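Long-range contacts in endoglucanase (Clostridium thermocellum, PDB 2E4T), which hydrolyses internal beta-1,4-glucosidic bonds in cellulose and xyloglucan, through a family 44 glycoside hydrolase catalytic module that is one part of a much longer multidomain enzyme: residues A[33-37]-A[401-405]; A[357-362]-A[377-381]. All coordinates share one frame; numbering follows the deposited sequence.

Contact 1: residues A[33-37]-A[401-405]; sequences ELDAT and EAGIN. With ZN (zinc ion), chain B; GOL (glycerol), chain G.
Glu401 leaves helix 398-408 toward the loop residues Leu34, Asp35 and Ala36. Its CB lies 3.5 Å from Asp35 O and also touches C1 of a glycerol, probably taken up from the crystallisation liquor. CG, anti to the carbonyl carbon, faces Asp35 O as well, and the chain runs on extended (chi2 169°), carrying the carboxylate to Asp35 N and the zinc ion. At the tip, OE1 binds the zinc ion at 1.9 Å; OE2 stands farther from it, at 2.7 Å, a long second arm, and accepts Asp35 N at 2.8 Å, the donor arriving well above the carboxylate plane (60° out of it). The glutamate therefore holds both the metal and the backbone of its fellow ligand. Asp35, the centre of an inverse gamma turn, offers OD2 to the zinc at 2.0 Å, and Ala395 O is the third protein ligand; the cation probably offsets the repulsion between the neighbouring carboxylates. In the TIM-like barrel this joins the loop after the first strand, 26-30, to the helix after the last, 388-391. One turn further along that helix, Asn405 suits its place because OD1 can accept Thr37 N, at 2.8 Å, in the carbonyl plane and nearly straight (N-H...O 167°). In this crystal its ND2 donates to glycerol O3 at 2.9 Å, and glycerol O2 in turn donates to Asp35 O. Beneath the polar groups, Ile404 crosses Leu34 at about a right angle, the two CD1 methyls 3.8 Å apart, and presents CG2 to the small Ala36 CB.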
loop_
_atom_site.group_PDB
_atom_site.type_symbol
_atom_site.label_atom_id
_atom_site.label_comp_id
_atom_site.label_asym_id
_atom_site.label_seq_id
_atom_site.Cartn_x
_atom_site.Cartn_y
_atom_site.Cartn_z
ATOM N N GLU A 33 -2.939 -0.324 -13.140
ATOM C CA GLU A 33 -2.248 -1.226 -14.066
ATOM C C GLU A 33 -0.942 -0.548 -14.477
ATOM O O GLU A 33 -0.936 0.410 -15.263
ATOM C CB GLU A 33 -3.129 -1.526 -15.279
ATOM C CG GLU A 33 -4.371 -2.323 -14.869
ATOM C CD GLU A 33 -5.362 -2.622 -15.975
ATOM O OE1 GLU A 33 -5.441 -1.876 -16.981
ATOM O OE2 GLU A 33 -6.113 -3.643 -15.833
ATOM N N LEU A 34 0.174 -1.035 -13.923
ATOM C CA LEU A 34 1.489 -0.443 -14.127
ATOM C C LEU A 34 2.336 -1.235 -15.114
ATOM O O LEU A 34 2.203 -2.441 -15.275
ATOM C CB LEU A 34 2.261 -0.363 -12.819
ATOM C CG LEU A 34 1.673 0.533 -11.732
ATOM C CD1 LEU A 34 2.645 0.575 -10.526
ATOM C CD2 LEU A 34 1.383 1.925 -12.242
ATOM N N ASP A 35 3.324 -0.507 -15.666
ATOM C CA ASP A 35 4.427 -1.093 -16.413
ATOM C C ASP A 35 5.524 -1.525 -15.423
ATOM O O ASP A 35 6.638 -0.981 -15.382
ATOM C CB ASP A 35 5.009 -0.066 -17.362
ATOM C CG ASP A 35 3.951 0.614 -18.202
ATOM O OD1 ASP A 35 3.130 -0.118 -18.821
ATOM O OD2 ASP A 35 3.944 1.879 -18.325
ATOM N N ALA A 36 5.153 -2.463 -14.559
ATOM C CA ALA A 36 6.085 -2.969 -13.544
ATOM C C ALA A 36 5.576 -4.341 -13.168
ATOM O O ALA A 36 4.366 -4.647 -13.258
ATOM C CB ALA A 36 6.099 -2.095 -12.305
ATOM N N THR A 37 6.495 -5.188 -12.717
ATOM C CA THR A 37 6.126 -6.467 -12.115
ATOM C C THR A 37 5.744 -6.190 -10.674
ATOM O O THR A 37 6.575 -5.672 -9.880
ATOM C CB THR A 37 7.329 -7.423 -12.203
ATOM O OG1 THR A 37 7.682 -7.590 -13.594
ATOM C CG2 THR A 37 7.030 -8.743 -11.539
ATOM N N GLU A 401 7.934 3.192 -11.525
ATOM C CA GLU A 401 7.892 1.819 -12.004
ATOM C C GLU A 401 9.270 1.177 -11.994
ATOM O O GLU A 401 9.424 -0.001 -11.630
ATOM C CB GLU A 401 7.286 1.791 -13.413
ATOM C CG GLU A 401 5.805 2.113 -13.371
ATOM C CD GLU A 401 5.216 2.365 -14.770
ATOM O OE1 GLU A 401 5.942 2.900 -15.677
ATOM O OE2 GLU A 401 4.005 2.088 -14.976
ATOM N N ALA A 402 10.313 1.935 -12.402
ATOM C CA ALA A 402 11.685 1.429 -12.332
ATOM C C ALA A 402 12.034 1.103 -10.864
ATOM O O ALA A 402 12.732 0.119 -10.590
ATOM C CB ALA A 402 12.648 2.438 -12.894
ATOM N N GLY A 403 11.616 1.967 -9.925
ATOM C CA GLY A 403 11.889 1.722 -8.512
ATOM C C GLY A 403 11.296 0.394 -8.032
ATOM O O GLY A 403 11.926 -0.339 -7.241
ATOM N N ILE A 404 10.083 0.080 -8.523
ATOM C CA ILE A 404 9.461 -1.211 -8.199
ATOM C C ILE A 404 10.250 -2.365 -8.857
ATOM O O ILE A 404 10.613 -3.345 -8.189
ATOM C CB ILE A 404 7.972 -1.226 -8.642
ATOM C CG1 ILE A 404 7.184 -0.192 -7.839
ATOM C CG2 ILE A 404 7.402 -2.615 -8.505
ATOM C CD1 ILE A 404 5.799 0.108 -8.412
ATOM N N ASN A 405 10.482 -2.271 -10.188
ATOM C CA ASN A 405 11.176 -3.368 -10.879
ATOM C C ASN A 405 12.579 -3.591 -10.345
ATOM O O ASN A 405 13.108 -4.713 -10.460
ATOM C CB ASN A 405 11.232 -3.103 -12.393
ATOM C CG ASN A 405 9.934 -3.458 -13.077
ATOM O OD1 ASN A 405 9.131 -4.264 -12.625
ATOM N ND2 ASN A 405 9.749 -2.829 -14.277
HETATM ZN ZN ZN B . 4.912 3.228 -17.283
HETATM C C1 GOL G . 9.201 1.540 -16.586
HETATM O O1 GOL G . 9.476 1.523 -17.975
HETATM C C2 GOL G . 9.735 0.277 -15.920
HETATM O O2 GOL G . 9.130 -0.874 -16.493
HETATM C C3 GOL G . 11.231 0.198 -16.027
HETATM O O3 GOL G . 11.689 -0.890 -15.211
HETATM O O HOH W 1 8.993 -5.974 -15.562
#

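Contact 2: residues A[357-362]-A[377-381]; sequences ITEYDY and VLGIF
The first torsions of Tyr360 and Phe381 swing their rings toward each other. In Tyr360, CG lies between the backbone N and the carbonyl carbon (chi1 64°), which carries the phenol toward helix 368-384; in Phe381, CG is anti to the carbonyl carbon and the ring projects back toward the strand. The result is a T-shaped pair, planes 88° apart and centroids 5.5 Å apart, in which the edge of Phe381 addresses one face of Tyr360. CE2 of Phe381 stands 3.9 Å from CE2 of Tyr360, over the rim of the ring rather than its middle. Beyond it, Phe381 CZ touches Ile357 CG1, also at 3.9 Å, where a branched aliphatic chain packs against the ring's outer end. One turn earlier, Val377 splits its two methyls between different partners. CG1 lies over a face of Phe381, four residues on in the same helix, and reaches Tyr360 CE1 at 4.2 Å. CG2 makes a CH-pi contact with Tyr362, 3.7 Å from the ring centroid and only 15° off the normal, so this methyl lies over the face, shifted toward its CE1 side. Tyrosine suits position 360 because its ring joins the apolar packing while its hydroxyl, 3.9 Å from Leu378 CD2, finds a hydrogen-bonding partner in Gln374 of the same helix. No hydrogen bond crosses between the two segments; buried side-chain packing alone joins them. They belong to the beta-alpha-beta unit of strand 354-360, helix 368-384 and strand 388-391, in which Tyr360 and Phe381 both also touch Ala389. Ile357 packs against Val282 and Trp284 on the strand 279-284 side, while Leu378 turns to Ile404 and Tyr407 of helix 398-408.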
loop_
_atom_site.group_PDB
_atom_site.type_symbol
_atom_site.label_atom_id
_atom_site.label_comp_id
_atom_site.label_asym_id
_atom_site.label_seq_id
_atom_site.Cartn_x
_atom_site.Cartn_y
_atom_site.Cartn_z
ATOM N N ILE A 357 0.295 -0.208 3.811
ATOM C CA ILE A 357 0.202 1.162 3.279
ATOM C C ILE A 357 -0.453 1.006 1.908
ATOM O O ILE A 357 0.210 0.710 0.916
ATOM C CB ILE A 357 1.568 1.861 3.193
ATOM C CG1 ILE A 357 2.391 1.680 4.483
ATOM C CG2 ILE A 357 1.342 3.296 2.811
ATOM C CD1 ILE A 357 1.777 2.226 5.753
ATOM N N THR A 358 -1.804 1.144 1.879
ATOM C CA THR A 358 -2.551 0.728 0.702
ATOM C C THR A 358 -2.739 1.841 -0.357
ATOM O O THR A 358 -3.211 1.539 -1.465
ATOM C CB THR A 358 -3.897 0.114 1.084
ATOM O OG1 THR A 358 -4.667 1.078 1.776
ATOM C CG2 THR A 358 -3.704 -1.207 1.807
ATOM N N GLU A 359 -2.331 3.068 -0.038
ATOM C CA GLU A 359 -2.138 4.095 -1.045
ATOM C C GLU A 359 -0.961 4.938 -0.567
ATOM O O GLU A 359 -0.865 5.262 0.637
ATOM C CB GLU A 359 -3.320 5.045 -1.251
ATOM C CG GLU A 359 -4.562 4.353 -1.754
ATOM C CD GLU A 359 -5.749 5.260 -2.013
ATOM O OE1 GLU A 359 -5.560 6.499 -2.186
ATOM O OE2 GLU A 359 -6.889 4.712 -2.102
ATOM N N TYR A 360 -0.102 5.350 -1.493
ATOM C CA TYR A 360 0.957 6.294 -1.241
ATOM C C TYR A 360 1.465 6.737 -2.626
ATOM O O TYR A 360 1.255 6.050 -3.651
ATOM C CB TYR A 360 2.122 5.688 -0.420
ATOM C CG TYR A 360 2.861 4.566 -1.140
ATOM C CD1 TYR A 360 3.984 4.858 -1.897
ATOM C CD2 TYR A 360 2.415 3.259 -1.097
ATOM C CE1 TYR A 360 4.661 3.901 -2.614
ATOM C CE2 TYR A 360 3.090 2.249 -1.804
ATOM C CZ TYR A 360 4.195 2.586 -2.567
ATOM O OH TYR A 360 4.879 1.660 -3.312
ATOM N N ASP A 361 2.176 7.875 -2.641
ATOM C CA ASP A 361 2.816 8.416 -3.858
ATOM C C ASP A 361 3.743 9.503 -3.384
ATOM O O ASP A 361 3.291 10.483 -2.790
ATOM C CB ASP A 361 1.750 8.961 -4.793
ATOM C CG ASP A 361 2.313 9.674 -6.028
ATOM O OD1 ASP A 361 3.504 9.508 -6.342
ATOM O OD2 ASP A 361 1.496 10.377 -6.725
ATOM N N TYR A 362 5.064 9.329 -3.654
ATOM C CA TYR A 362 6.059 10.327 -3.291
ATOM C C TYR A 362 6.253 11.401 -4.378
ATOM O O TYR A 362 7.082 12.311 -4.191
ATOM C CB TYR A 362 7.378 9.647 -2.889
ATOM C CG TYR A 362 7.322 9.167 -1.459
ATOM C CD1 TYR A 362 6.447 8.128 -1.071
ATOM C CD2 TYR A 362 8.059 9.807 -0.467
ATOM C CE1 TYR A 362 6.269 7.784 0.262
ATOM C CE2 TYR A 362 7.922 9.457 0.861
ATOM C CZ TYR A 362 6.997 8.476 1.234
ATOM O OH TYR A 362 6.779 8.103 2.540
ATOM N N VAL A 377 11.577 3.914 -0.306
ATOM C CA VAL A 377 10.360 3.521 0.393
ATOM C C VAL A 377 10.210 2.007 0.411
ATOM O O VAL A 377 9.849 1.412 1.453
ATOM C CB VAL A 377 9.153 4.240 -0.266
ATOM C CG1 VAL A 377 7.821 3.670 0.197
ATOM C CG2 VAL A 377 9.247 5.723 0.023
ATOM N N LEU A 378 10.412 1.351 -0.747
ATOM C CA LEU A 378 10.264 -0.112 -0.764
ATOM C C LEU A 378 11.313 -0.798 0.147
ATOM O O LEU A 378 11.015 -1.826 0.787
ATOM C CB LEU A 378 10.362 -0.631 -2.179
ATOM C CG LEU A 378 9.228 -0.183 -3.076
ATOM C CD1 LEU A 378 9.548 -0.623 -4.532
ATOM C CD2 LEU A 378 7.877 -0.711 -2.621
ATOM N N GLY A 379 12.537 -0.241 0.174
ATOM C CA GLY A 379 13.558 -0.776 1.080
ATOM C C GLY A 379 13.104 -0.648 2.546
ATOM O O GLY A 379 13.267 -1.597 3.350
ATOM N N ILE A 380 12.557 0.521 2.890
ATOM C CA ILE A 380 12.063 0.779 4.233
ATOM C C ILE A 380 10.901 -0.158 4.577
ATOM O O ILE A 380 10.858 -0.729 5.686
ATOM C CB ILE A 380 11.644 2.282 4.321
ATOM C CG1 ILE A 380 12.884 3.165 4.228
ATOM C CG2 ILE A 380 10.831 2.550 5.575
ATOM C CD1 ILE A 380 12.569 4.569 3.736
ATOM N N PHE A 381 9.933 -0.274 3.687
ATOM C CA PHE A 381 8.806 -1.169 3.949
ATOM C C PHE A 381 9.313 -2.566 4.271
ATOM O O PHE A 381 8.806 -3.250 5.185
ATOM C CB PHE A 381 7.858 -1.224 2.764
ATOM C CG PHE A 381 7.018 0.027 2.517
ATOM C CD1 PHE A 381 6.901 1.050 3.445
ATOM C CD2 PHE A 381 6.298 0.127 1.350
ATOM C CE1 PHE A 381 6.087 2.181 3.200
ATOM C CE2 PHE A 381 5.482 1.256 1.100
ATOM C CZ PHE A 381 5.367 2.233 2.026
#

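How the contacts relate
The two contacts sit at different depths of the same TIM-like barrel, their centres about 13 Å apart. Contact 2 is buried in the core and joins a barrel strand to its own following helix by apolar and aromatic packing, with no hydrogen bond between its segments. Contact 1 is only partly buried, links a loop to a helix far away in sequence, and relies on a metal ion, charged ligands and hydrogen bonds from backbone N-H groups to side-chain oxygens, with apolar packing confined to its inner side. No secondary-structure element is shared, yet the two touch: Leu378 CD1 of contact 2 lies 3.6 Å from Gly403 O of contact 1. Along the chain, 357-362 and 377-381 are nested within the long loop closed by 33-37 and 401-405.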